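Local structure of putative membrane anchored protein (3LSO) at residues V59-G64 and V187-A192; F53-S58 and P183-K188; K100-D105 and G150-I155; T263-D268 and A460-K465. The protein is of unknown function but is probably held at the surface of Corynebacterium diphtheriae by a transmembrane anchor, exposing a chain of beta-rich domains. One frame throughout, in Å; residues are numbered along the deposited sequence.

Contact 1: residues V59-G64 and V187-A192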
loop_
_atom_site.group_PDB
_atom_site.type_symbol
_atom_site.label_atom_id
_atom_site.label_comp_id
_atom_site.label_asym_id
_atom_site.label_seq_id
_atom_site.Cartn_x
_atom_site.Cartn_y
_atom_site.Cartn_z
ATOM N N VAL A 59 -6.707 15.553 2.103
ATOM C CA VAL A 59 -7.597 15.217 0.972
ATOM C C VAL A 59 -7.002 14.221 -0.004
ATOM O O VAL A 59 -5.814 13.894 0.038
ATOM C CB VAL A 59 -8.110 16.440 0.120
ATOM C CG1 VAL A 59 -8.955 17.399 0.941
ATOM C CG2 VAL A 59 -6.970 17.155 -0.605
ATOM N N LYS A 60 -7.867 13.757 -0.897
ATOM C CA LYS A 60 -7.473 12.914 -2.011
ATOM C C LYS A 60 -7.265 13.802 -3.246
ATOM O O LYS A 60 -7.971 14.808 -3.420
ATOM C CB LYS A 60 -8.521 11.793 -2.240
ATOM C CG LYS A 60 -8.750 10.879 -0.998
ATOM C CD LYS A 60 -9.139 9.417 -1.332
ATOM C CE LYS A 60 -9.862 8.702 -0.138
ATOM N NZ LYS A 60 -11.315 9.143 0.114
ATOM N N ALA A 61 -6.268 13.459 -4.062
ATOM C CA ALA A 61 -6.025 14.138 -5.334
ATOM C C ALA A 61 -7.235 13.948 -6.231
ATOM O O ALA A 61 -7.646 12.813 -6.465
ATOM C CB ALA A 61 -4.781 13.575 -6.010
ATOM N N GLY A 62 -7.823 15.046 -6.702
ATOM C CA GLY A 62 -8.959 14.980 -7.618
ATOM C C GLY A 62 -10.310 15.264 -6.991
ATOM O O GLY A 62 -11.285 15.464 -7.703
ATOM N N THR A 63 -10.367 15.287 -5.659
ATOM C CA THR A 63 -11.615 15.521 -4.896
ATOM C C THR A 63 -11.784 16.995 -4.493
ATOM O O THR A 63 -10.970 17.523 -3.723
ATOM C CB THR A 63 -11.600 14.701 -3.572
ATOM O OG1 THR A 63 -11.356 13.315 -3.846
ATOM C CG2 THR A 63 -12.902 14.872 -2.777
ATOM N N GLY A 64 -12.845 17.646 -4.975
ATOM C CA GLY A 64 -13.135 19.027 -4.597
ATOM C C GLY A 64 -13.204 19.208 -3.089
ATOM O O GLY A 64 -13.598 18.294 -2.358
ATOM N N VAL A 187 -1.882 21.077 3.591
ATOM C CA VAL A 187 -2.862 20.021 3.302
ATOM C C VAL A 187 -2.168 18.807 2.682
ATOM O O VAL A 187 -1.480 18.937 1.665
ATOM C CB VAL A 187 -3.985 20.517 2.354
ATOM C CG1 VAL A 187 -5.021 19.454 2.169
ATOM C CG2 VAL A 187 -4.638 21.779 2.888
ATOM N N LYS A 188 -2.331 17.632 3.289
ATOM C CA LYS A 188 -1.786 16.412 2.697
ATOM C C LYS A 188 -2.710 15.951 1.580
ATOM O O LYS A 188 -3.915 15.837 1.773
ATOM C CB LYS A 188 -1.570 15.302 3.749
ATOM C CG LYS A 188 -1.163 13.885 3.212
ATOM C CD LYS A 188 0.048 13.908 2.241
ATOM C CE LYS A 188 0.987 12.707 2.417
ATOM N NZ LYS A 188 0.336 11.378 2.170
ATOM N N VAL A 189 -2.129 15.739 0.404
ATOM C CA VAL A 189 -2.837 15.169 -0.726
ATOM C C VAL A 189 -2.484 13.679 -0.825
ATOM O O VAL A 189 -1.401 13.302 -1.300
ATOM C CB VAL A 189 -2.500 15.895 -2.037
ATOM C CG1 VAL A 189 -3.224 15.255 -3.185
ATOM C CG2 VAL A 189 -2.862 17.359 -1.935
ATOM N N ASP A 190 -3.394 12.838 -0.337
ATOM C CA ASP A 190 -3.305 11.396 -0.565
ATOM C C ASP A 190 -3.670 11.118 -2.023
ATOM O O ASP A 190 -4.413 11.892 -2.627
ATOM C CB ASP A 190 -4.235 10.619 0.387
ATOM C CG ASP A 190 -3.725 10.599 1.831
ATOM O OD1 ASP A 190 -2.495 10.447 2.023
ATOM O OD2 ASP A 190 -4.555 10.721 2.768
ATOM N N PRO A 191 -3.148 10.021 -2.594
ATOM C CA PRO A 191 -3.463 9.755 -3.995
ATOM C C PRO A 191 -4.956 9.462 -4.215
ATOM O O PRO A 191 -5.679 9.137 -3.273
ATOM C CB PRO A 191 -2.604 8.516 -4.320
ATOM C CG PRO A 191 -2.389 7.854 -3.027
ATOM C CD PRO A 191 -2.307 8.957 -2.009
ATOM N N ALA A 192 -5.411 9.600 -5.452
ATOM C CA ALA A 192 -6.755 9.156 -5.829
ATOM C C ALA A 192 -6.851 7.626 -5.773
ATOM O O ALA A 192 -5.831 6.932 -5.814
ATOM C CB ALA A 192 -7.113 9.666 -7.236
#

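Contact 2: residues F53-S58 and P183-K188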
loop_
_atom_site.group_PDB
_atom_site.type_symbol
_atom_site.label_atom_id
_atom_site.label_comp_id
_atom_site.label_asym_id
_atom_site.label_seq_id
_atom_site.Cartn_x
_atom_site.Cartn_y
_atom_site.Cartn_z
ATOM N N PHE A 53 -7.296 30.232 7.950
ATOM C CA PHE A 53 -7.582 29.311 6.837
ATOM C C PHE A 53 -8.095 27.968 7.332
ATOM O O PHE A 53 -7.313 27.139 7.821
ATOM C CB PHE A 53 -6.324 29.048 6.012
ATOM C CG PHE A 53 -6.056 30.069 4.956
ATOM C CD1 PHE A 53 -6.145 29.720 3.607
ATOM C CD2 PHE A 53 -5.689 31.370 5.299
ATOM C CE1 PHE A 53 -5.883 30.653 2.597
ATOM C CE2 PHE A 53 -5.425 32.311 4.307
ATOM C CZ PHE A 53 -5.528 31.948 2.942
ATOM N N GLU A 54 -9.397 27.734 7.191
ATOM C CA GLU A 54 -9.979 26.442 7.574
ATOM C C GLU A 54 -10.128 25.507 6.379
ATOM O O GLU A 54 -10.917 25.753 5.472
ATOM C CB GLU A 54 -11.318 26.641 8.280
ATOM C CG GLU A 54 -11.203 27.332 9.623
ATOM C CD GLU A 54 -12.503 27.964 10.052
ATOM O OE1 GLU A 54 -13.192 28.554 9.180
ATOM O OE2 GLU A 54 -12.832 27.872 11.260
HETATM N N MSE A 55 -9.344 24.440 6.374
HETATM C CA MSE A 55 -9.427 23.448 5.322
HETATM C C MSE A 55 -9.314 22.083 5.948
HETATM O O MSE A 55 -8.805 21.961 7.065
HETATM C CB MSE A 55 -8.280 23.619 4.338
HETATM C CG MSE A 55 -8.226 24.966 3.685
HETATM SE SE MSE A 55 -6.448 25.252 3.052
HETATM C CE MSE A 55 -6.540 24.269 1.400
ATOM N N PRO A 56 -9.786 21.044 5.235
ATOM C CA PRO A 56 -9.527 19.678 5.697
ATOM C C PRO A 56 -8.043 19.467 5.998
ATOM O O PRO A 56 -7.176 20.066 5.350
ATOM C CB PRO A 56 -9.962 18.800 4.508
ATOM C CG PRO A 56 -10.578 19.740 3.483
ATOM C CD PRO A 56 -10.749 21.079 4.119
ATOM N N GLU A 57 -7.767 18.641 6.998
ATOM C CA GLU A 57 -6.402 18.265 7.325
ATOM C C GLU A 57 -5.782 17.501 6.145
ATOM O O GLU A 57 -4.597 17.661 5.828
ATOM C CB GLU A 57 -6.406 17.403 8.590
ATOM C CG GLU A 57 -5.030 17.006 9.119
ATOM C CD GLU A 57 -5.080 15.775 10.017
ATOM O OE1 GLU A 57 -6.174 15.181 10.180
ATOM O OE2 GLU A 57 -4.021 15.391 10.562
ATOM N N SER A 58 -6.614 16.703 5.482
ATOM C CA SER A 58 -6.167 15.746 4.488
ATOM C C SER A 58 -7.176 15.742 3.339
ATOM O O SER A 58 -8.370 15.944 3.577
ATOM C CB SER A 58 -6.112 14.355 5.148
ATOM O OG SER A 58 -4.963 13.612 4.769
ATOM N N PRO A 183 3.592 29.321 6.509
ATOM C CA PRO A 183 2.383 28.866 5.821
ATOM C C PRO A 183 1.132 28.991 6.685
ATOM O O PRO A 183 1.158 28.649 7.868
ATOM C CB PRO A 183 2.674 27.388 5.543
ATOM C CG PRO A 183 3.785 27.009 6.536
ATOM C CD PRO A 183 4.597 28.247 6.640
ATOM N N PHE A 184 0.050 29.490 6.094
ATOM C CA PHE A 184 -1.260 29.505 6.756
ATOM C C PHE A 184 -1.691 28.088 7.164
ATOM O O PHE A 184 -1.778 27.770 8.356
ATOM C CB PHE A 184 -2.312 30.143 5.852
ATOM C CG PHE A 184 -1.980 31.541 5.455
ATOM C CD1 PHE A 184 -2.209 32.609 6.345
ATOM C CD2 PHE A 184 -1.428 31.806 4.201
ATOM C CE1 PHE A 184 -1.894 33.931 5.992
ATOM C CE2 PHE A 184 -1.111 33.116 3.831
ATOM C CZ PHE A 184 -1.343 34.190 4.734
ATOM N N ALA A 185 -1.941 27.250 6.162
ATOM C CA ALA A 185 -2.276 25.856 6.378
ATOM C C ALA A 185 -1.434 24.966 5.456
ATOM O O ALA A 185 -0.920 25.423 4.424
ATOM C CB ALA A 185 -3.782 25.627 6.157
ATOM N N THR A 186 -1.276 23.710 5.869
ATOM C CA THR A 186 -0.707 22.651 5.045
ATOM C C THR A 186 -1.840 21.667 4.782
ATOM O O THR A 186 -2.679 21.452 5.654
ATOM C CB THR A 186 0.450 21.938 5.797
ATOM O OG1 THR A 186 1.554 22.828 5.901
ATOM C CG2 THR A 186 0.923 20.672 5.082
ATOM N N VAL A 187 -1.882 21.077 3.591
ATOM C CA VAL A 187 -2.862 20.021 3.302
ATOM C C VAL A 187 -2.168 18.807 2.682
ATOM O O VAL A 187 -1.480 18.937 1.665
ATOM C CB VAL A 187 -3.985 20.517 2.354
ATOM C CG1 VAL A 187 -5.021 19.454 2.169
ATOM C CG2 VAL A 187 -4.638 21.779 2.888
ATOM N N LYS A 188 -2.331 17.632 3.289
ATOM C CA LYS A 188 -1.786 16.412 2.697
ATOM C C LYS A 188 -2.710 15.951 1.580
ATOM O O LYS A 188 -3.915 15.837 1.773
ATOM C CB LYS A 188 -1.570 15.302 3.749
ATOM C CG LYS A 188 -1.163 13.885 3.212
ATOM C CD LYS A 188 0.048 13.908 2.241
ATOM C CE LYS A 188 0.987 12.707 2.417
ATOM N NZ LYS A 188 0.336 11.378 2.170
#

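Contact 3: residues K100-D105 and G150-I155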
loop_
_atom_site.group_PDB
_atom_site.type_symbol
_atom_site.label_atom_id
_atom_site.label_comp_id
_atom_site.label_asym_id
_atom_site.label_seq_id
_atom_site.Cartn_x
_atom_site.Cartn_y
_atom_site.Cartn_z
ATOM N N LYS A 100 1.734 24.952 -7.217
ATOM C CA LYS A 100 1.360 24.546 -8.576
ATOM C C LYS A 100 0.611 23.202 -8.624
ATOM O O LYS A 100 0.293 22.693 -9.697
ATOM C CB LYS A 100 2.596 24.578 -9.509
ATOM C CG LYS A 100 3.263 25.957 -9.557
ATOM C CD LYS A 100 4.388 26.067 -10.557
ATOM C CE LYS A 100 4.878 27.520 -10.620
ATOM N NZ LYS A 100 6.049 27.719 -11.522
ATOM N N ASN A 101 0.294 22.659 -7.450
ATOM C CA ASN A 101 -0.394 21.378 -7.347
ATOM C C ASN A 101 -1.909 21.538 -7.142
ATOM O O ASN A 101 -2.597 20.594 -6.742
ATOM C CB ASN A 101 0.226 20.553 -6.211
ATOM C CG ASN A 101 -0.159 19.069 -6.265
ATOM O OD1 ASN A 101 -0.791 18.594 -7.219
ATOM N ND2 ASN A 101 0.223 18.330 -5.225
ATOM N N VAL A 102 -2.438 22.726 -7.430
ATOM C CA VAL A 102 -3.856 22.993 -7.176
ATOM C C VAL A 102 -4.519 23.789 -8.315
ATOM O O VAL A 102 -3.848 24.529 -9.040
ATOM C CB VAL A 102 -4.030 23.680 -5.789
ATOM C CG1 VAL A 102 -3.565 25.143 -5.824
ATOM C CG2 VAL A 102 -5.449 23.567 -5.294
ATOM N N LYS A 103 -5.817 23.603 -8.489
ATOM C CA LYS A 103 -6.607 24.464 -9.353
ATOM C C LYS A 103 -7.876 24.864 -8.633
ATOM O O LYS A 103 -8.287 24.210 -7.659
ATOM C CB LYS A 103 -6.965 23.773 -10.678
ATOM C CG LYS A 103 -7.974 22.597 -10.584
ATOM C CD LYS A 103 -8.157 21.921 -11.945
ATOM C CE LYS A 103 -9.282 20.872 -11.941
ATOM N NZ LYS A 103 -9.141 19.873 -13.049
ATOM N N LEU A 104 -8.485 25.945 -9.116
ATOM C CA LEU A 104 -9.852 26.293 -8.736
ATOM C C LEU A 104 -10.867 25.323 -9.342
ATOM O O LEU A 104 -10.798 24.973 -10.530
ATOM C CB LEU A 104 -10.186 27.718 -9.146
ATOM C CG LEU A 104 -9.385 28.769 -8.393
ATOM C CD1 LEU A 104 -9.417 30.121 -9.111
ATOM C CD2 LEU A 104 -9.958 28.881 -7.011
ATOM N N ASP A 105 -11.790 24.894 -8.489
ATOM C CA ASP A 105 -12.845 23.974 -8.850
ATOM C C ASP A 105 -14.118 24.776 -9.162
ATOM O O ASP A 105 -14.945 25.063 -8.277
ATOM C CB ASP A 105 -13.071 22.980 -7.712
ATOM C CG ASP A 105 -13.880 21.773 -8.135
ATOM O OD1 ASP A 105 -14.378 21.756 -9.275
ATOM O OD2 ASP A 105 -14.019 20.832 -7.326
ATOM N N GLY A 150 0.675 14.731 -3.098
ATOM C CA GLY A 150 1.757 15.541 -2.543
ATOM C C GLY A 150 1.285 16.389 -1.381
ATOM O O GLY A 150 0.488 15.956 -0.555
ATOM N N THR A 151 1.783 17.614 -1.316
ATOM C CA THR A 151 1.404 18.518 -0.257
ATOM C C THR A 151 1.044 19.836 -0.875
ATOM O O THR A 151 1.655 20.247 -1.855
ATOM C CB THR A 151 2.541 18.730 0.730
ATOM O OG1 THR A 151 2.814 17.499 1.408
ATOM C CG2 THR A 151 2.162 19.760 1.757
ATOM N N LEU A 152 0.022 20.473 -0.316
ATOM C CA LEU A 152 -0.292 21.846 -0.614
ATOM C C LEU A 152 0.238 22.682 0.518
ATOM O O LEU A 152 -0.058 22.395 1.682
ATOM C CB LEU A 152 -1.796 22.030 -0.650
ATOM C CG LEU A 152 -2.582 21.371 -1.761
ATOM C CD1 LEU A 152 -3.968 21.966 -1.713
ATOM C CD2 LEU A 152 -1.912 21.619 -3.109
ATOM N N THR A 153 1.004 23.719 0.172
ATOM C CA THR A 153 1.554 24.664 1.152
ATOM C C THR A 153 1.187 26.088 0.766
ATOM O O THR A 153 1.555 26.565 -0.325
ATOM C CB THR A 153 3.099 24.549 1.286
ATOM O OG1 THR A 153 3.444 23.243 1.776
ATOM C CG2 THR A 153 3.637 25.601 2.246
ATOM N N PHE A 154 0.463 26.767 1.660
ATOM C CA PHE A 154 0.054 28.167 1.421
ATOM C C PHE A 154 0.959 29.206 2.114
ATOM O O PHE A 154 0.990 29.330 3.343
ATOM C CB PHE A 154 -1.429 28.393 1.757
ATOM C CG PHE A 154 -2.386 27.597 0.908
ATOM C CD1 PHE A 154 -1.935 26.617 0.024
ATOM C CD2 PHE A 154 -3.756 27.821 0.997
ATOM C CE1 PHE A 154 -2.837 25.874 -0.751
ATOM C CE2 PHE A 154 -4.673 27.079 0.219
ATOM C CZ PHE A 154 -4.208 26.108 -0.647
ATOM N N ILE A 155 1.684 29.945 1.282
ATOM C CA ILE A 155 2.676 30.926 1.690
ATOM C C ILE A 155 2.102 32.289 1.330
ATOM O O ILE A 155 1.453 32.426 0.304
ATOM C CB ILE A 155 4.016 30.652 0.925
ATOM C CG1 ILE A 155 4.647 29.352 1.421
ATOM C CG2 ILE A 155 5.027 31.786 1.063
ATOM C CD1 ILE A 155 4.869 29.289 2.961
#

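Contact 4: residues T263-D268 and A460-K465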
loop_
_atom_site.group_PDB
_atom_site.type_symbol
_atom_site.label_atom_id
_atom_site.label_comp_id
_atom_site.label_asym_id
_atom_site.label_seq_id
_atom_site.Cartn_x
_atom_site.Cartn_y
_atom_site.Cartn_z
ATOM N N THR A 263 -0.119 -8.259 -13.151
ATOM C CA THR A 263 -0.179 -6.830 -13.398
ATOM C C THR A 263 -1.440 -6.514 -14.195
ATOM O O THR A 263 -1.678 -7.125 -15.229
ATOM C CB THR A 263 1.068 -6.381 -14.178
ATOM O OG1 THR A 263 2.229 -6.659 -13.392
ATOM C CG2 THR A 263 1.038 -4.914 -14.451
ATOM N N ALA A 264 -2.261 -5.583 -13.706
ATOM C CA ALA A 264 -3.373 -5.058 -14.513
ATOM C C ALA A 264 -3.037 -3.662 -15.046
ATOM O O ALA A 264 -2.667 -2.777 -14.272
ATOM C CB ALA A 264 -4.672 -5.041 -13.713
ATOM N N ARG A 265 -3.127 -3.481 -16.367
ATOM C CA ARG A 265 -2.896 -2.165 -16.971
ATOM C C ARG A 265 -4.181 -1.676 -17.600
ATOM O O ARG A 265 -4.803 -2.389 -18.388
ATOM C CB ARG A 265 -1.771 -2.196 -18.007
ATOM C CG ARG A 265 -1.596 -0.865 -18.719
ATOM C CD ARG A 265 -0.278 -0.743 -19.408
ATOM N NE ARG A 265 0.790 -0.702 -18.422
ATOM C CZ ARG A 265 2.087 -0.656 -18.705
ATOM N NH1 ARG A 265 2.512 -0.641 -19.970
ATOM N NH2 ARG A 265 2.962 -0.627 -17.711
ATOM N N PHE A 266 -4.587 -0.465 -17.246
ATOM C CA PHE A 266 -5.830 0.077 -17.760
ATOM C C PHE A 266 -5.574 0.800 -19.070
ATOM O O PHE A 266 -4.566 1.488 -19.213
ATOM C CB PHE A 266 -6.473 0.998 -16.729
ATOM C CG PHE A 266 -7.628 1.799 -17.259
ATOM C CD1 PHE A 266 -8.874 1.202 -17.467
ATOM C CD2 PHE A 266 -7.480 3.157 -17.532
ATOM C CE1 PHE A 266 -9.957 1.933 -17.951
ATOM C CE2 PHE A 266 -8.554 3.901 -18.014
ATOM C CZ PHE A 266 -9.805 3.286 -18.225
ATOM N N ILE A 267 -6.494 0.629 -20.018
ATOM C CA ILE A 267 -6.429 1.281 -21.317
ATOM C C ILE A 267 -7.748 1.998 -21.583
ATOM O O ILE A 267 -8.811 1.417 -21.381
ATOM C CB ILE A 267 -6.169 0.245 -22.432
ATOM C CG1 ILE A 267 -5.158 -0.809 -21.953
ATOM C CG2 ILE A 267 -5.702 0.940 -23.699
ATOM C CD1 ILE A 267 -4.903 -1.920 -22.913
ATOM N N ASP A 268 -7.684 3.259 -22.017
ATOM C CA ASP A 268 -8.906 4.028 -22.348
ATOM C C ASP A 268 -9.310 3.889 -23.827
ATOM O O ASP A 268 -8.626 3.197 -24.606
ATOM C CB ASP A 268 -8.810 5.511 -21.921
ATOM C CG ASP A 268 -7.769 6.315 -22.728
ATOM O OD1 ASP A 268 -7.662 6.165 -23.974
ATOM O OD2 ASP A 268 -7.067 7.140 -22.103
ATOM N N ALA A 460 11.492 -6.017 -17.940
ATOM C CA ALA A 460 10.865 -4.717 -17.774
ATOM C C ALA A 460 9.473 -4.721 -18.420
ATOM O O ALA A 460 9.231 -5.467 -19.369
ATOM C CB ALA A 460 11.735 -3.647 -18.378
ATOM N N LEU A 461 8.551 -3.923 -17.884
ATOM C CA LEU A 461 7.257 -3.752 -18.524
ATOM C C LEU A 461 7.364 -2.751 -19.646
ATOM O O LEU A 461 8.113 -1.780 -19.533
ATOM C CB LEU A 461 6.206 -3.262 -17.537
ATOM C CG LEU A 461 5.507 -4.309 -16.686
ATOM C CD1 LEU A 461 4.771 -3.601 -15.585
ATOM C CD2 LEU A 461 4.565 -5.197 -17.489
ATOM N N PRO A 462 6.609 -2.978 -20.734
ATOM C CA PRO A 462 6.457 -1.956 -21.775
ATOM C C PRO A 462 6.089 -0.624 -21.127
ATOM O O PRO A 462 5.364 -0.609 -20.138
ATOM C CB PRO A 462 5.291 -2.481 -22.631
ATOM C CG PRO A 462 4.709 -3.687 -21.866
ATOM C CD PRO A 462 5.848 -4.203 -21.045
ATOM N N GLU A 463 6.601 0.483 -21.644
ATOM C CA GLU A 463 6.315 1.765 -21.014
ATOM C C GLU A 463 4.833 2.120 -21.126
ATOM O O GLU A 463 4.174 1.781 -22.114
ATOM C CB GLU A 463 7.220 2.872 -21.563
ATOM C CG GLU A 463 8.713 2.629 -21.286
ATOM C CD GLU A 463 8.971 2.077 -19.876
ATOM O OE1 GLU A 463 8.676 2.796 -18.896
ATOM O OE2 GLU A 463 9.461 0.927 -19.744
ATOM N N ARG A 464 4.310 2.758 -20.083
ATOM C CA ARG A 464 2.948 3.267 -20.097
ATOM C C ARG A 464 2.834 4.358 -21.143
ATOM O O ARG A 464 3.775 5.120 -21.352
ATOM C CB ARG A 464 2.571 3.829 -18.728
ATOM C CG ARG A 464 1.837 2.849 -17.823
ATOM C CD ARG A 464 1.536 3.446 -16.453
ATOM N NE ARG A 464 0.737 4.670 -16.532
ATOM C CZ ARG A 464 0.718 5.619 -15.598
ATOM N NH1 ARG A 464 1.454 5.494 -14.503
ATOM N NH2 ARG A 464 -0.027 6.703 -15.756
ATOM N N LYS A 465 1.685 4.420 -21.807
ATOM C CA LYS A 465 1.429 5.465 -22.788
ATOM C C LYS A 465 0.612 6.591 -22.154
ATOM O O LYS A 465 -0.620 6.553 -22.158
ATOM C CB LYS A 465 0.720 4.891 -24.015
ATOM C CG LYS A 465 0.944 5.717 -25.277
ATOM C CD LYS A 465 0.033 5.267 -26.407
ATOM C CE LYS A 465 0.310 6.025 -27.693
ATOM N NZ LYS A 465 -0.652 5.581 -28.732
#

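Contact 1: residues V59-G64 and V187-A192
Val59 pairs with Val189 in a short parallel beta ladder that joins strand 58-60 to strand 186-190 within the DIP2116-like N-terminal domain, a member of the E-set group of beta-sandwich folds. Val59 uses both of its backbone polar atoms. Its N donates to Lys188 O at 2.8 Å, almost straight at 176°, and its O receives Asp190 N at 2.7 Å. One residue bonded to both neighbours of its partner is the mark of parallel pairing. The valine side chains share a face of the sheet, where Val59 CG2 touches both Val187 CG1, at 4.1 Å, and Val189 CG2, at 4.3 Å. Ala61 carries the ladder one bond further, its N reaching Asp190 O at 2.8 Å. Its methyl then settles on Val189: CG1 of that valine, anti to the backbone N (chi1 179°), lies 3.6 Å from Ala61 CB. The two branches of Val189 thus serve two residues, and Leu152 closes over the same valine from the next strand. Beyond the pairing, a type II turn from Lys60 to Thr63 carries the chain off, with Gly62 at the positive phi that such a turn favours. Lys60 and Asp190 occupy the other face. There the end of Lys60 leads away, while Lys188 NZ forms a salt bridge with Asp190 OD1 at 3.0 Å, meeting that oxygen nearly along its C-O bond.

Contact 2: residues F53-S58 and P183-K188
Phe53 and Phe184 lie in an offset stack, ring centroids 4.7 Å apart and planes tilted by 24°. The overlap is partial. Phe53 CE2 stands 3.7 Å above the plane of the Phe184 ring, displaced toward its rim, while Phe184 CB sits over the face of the Phe53 ring, 4.1 Å from its centroid in a CH-pi contact. Each residue therefore puts a carbon over the flat side of the other, and the side chains cross at a slant. Two residues on, Met55, present as selenomethionine, reaches both Ala185 and Val187. Its SE passes 4.1 Å from Ala185 CB, and the bend at chi3 (82°) brings CE within 3.5 Å of Val187 CG2, the two side chains lying about perpendicular. Polar contact across the segments begins at the far end, where Lys188 N makes a weak hydrogen bond to Glu57 O at 3.4 Å. Ser58 and Lys188 then form the first parallel beta bridge, with Ser58 OG alongside Lys188 CB at 3.9 Å; the ammonium end of this lysine turns away to Asp190. The apolar part packs against two further strands: Phe53 also touches Ile69 and Met55 touches Phe65 and Ala67 of strand 65-76, while Phe154 of strand 150-167 touches both Phe53 and Met55 and takes a backbone hydrogen bond from Phe184.

Contact 3: residues K100-D105 and G150-I155
Leu152 lays its CD2 methyl over the backbone and first side-chain carbon of Asn101, 3.8 Å from Asn101 O and 3.9 Å from Asn101 CB. The same methyl continues onto Val102, standing 4.0 Å from Val102 CB, while the other branch, Leu152 CD1, meets Val102 CG2 at 4.2 Å. Leucine and valine side chains cross at about a right angle, so the forked end of Leu152 lies across the start of strand 102-104. The link is made by the tip of the leucine: the nearest pair of CA atoms, in Asn101 and Leu152, is 6.8 Å apart, and the two strands are not paired with each other. Asn101 brings an amide to the rim of this apolar patch. With CG anti to the backbone N (chi1 -164°), the amide is carried past Leu152 toward Gly150 and Thr151. Across the contact Asn101 ND2 makes only packing contacts, with Gly150 CA at 4.2 Å and Thr151 O at 4.1 Å. The amide is held from just outside it, with OD1 accepting from the backbone N of Thr148 and, weakly, from that of Leu147. This ties Asn101 to the link leading into strand 150-167. Around the contact, Val102 also packs on Leu144 of strand 140-146, the antiparallel partner of strand 102-104, and Leu152 touches Val187 and Val189 of strand 186-190, the antiparallel neighbour of strand 150-167; Leu152 thus joins the 150-167/186-190 pair to the 102-104/140-146 pair.

Contact 4: residues T263-D268 and A460-K465
Residues 263-267 of strand 258-267 have the extended loop 460-465 running alongside in roughly the same direction but at a distance, with CA atoms of Arg265 and Arg464 8.6 Å apart, so side chains must span the gap. Arg265 does most of the spanning. Its CG is anti to the backbone N (chi1 175°), and a bend at chi3 turns the guanidinium toward the carbonyl of Pro462. NH1 of Arg265 donates to Pro462 O at 2.9 Å with an angle of 167°, and NH2 adds a weak bond to the same oxygen. That oxygen lies in the guanidinium plane, although the donor stands well above the plane of the carbonyl. Arg464 CG covers one face of the group, 3.6 Å from Arg265 CZ, so an aliphatic carbon meets the flat cation while the two guanidinium planes stay 64° apart. Arg265 NH2 also forms a salt bridge with Asp277, which would help to balance its buried charge, and Arg464 NE turns off to Asn273 O. At the other end Thr263 CG2 and Leu461 CD1 meet tip to tip at 4.1 Å, and Leu461 packs further on Phe230 and His233. The whole is a docked C-terminal tail: residues after the last strand, 440-453, come back onto a five-stranded mixed sheet in the middle of the chain, a sheet consistent with an immunoglobulin-like beta domain.

Contacts 1, 2 and 3 belong to the N-terminal domain and touch one another, whereas contact 4 stands apart, its nearest atoms about 11 Å from contact 1. Contacts 1 and 2 are consecutive pieces of one association, sharing Val187 and Lys188 on strand 186-190: side chains carry it in contact 2, and backbone pairing takes over in contact 1. Strand 150-167 of contact 3 is hydrogen-bonded through its backbone to that same strand, at Gly150 and Leu152. All four contacts mix buried and exposed residues. Contact 3 is van der Waals packing with an asparagine amide at its rim, contact 2 aromatic and apolar, contact 1 a backbone ladder, and contact 4 depends on a buried arginine gripping a surface tail.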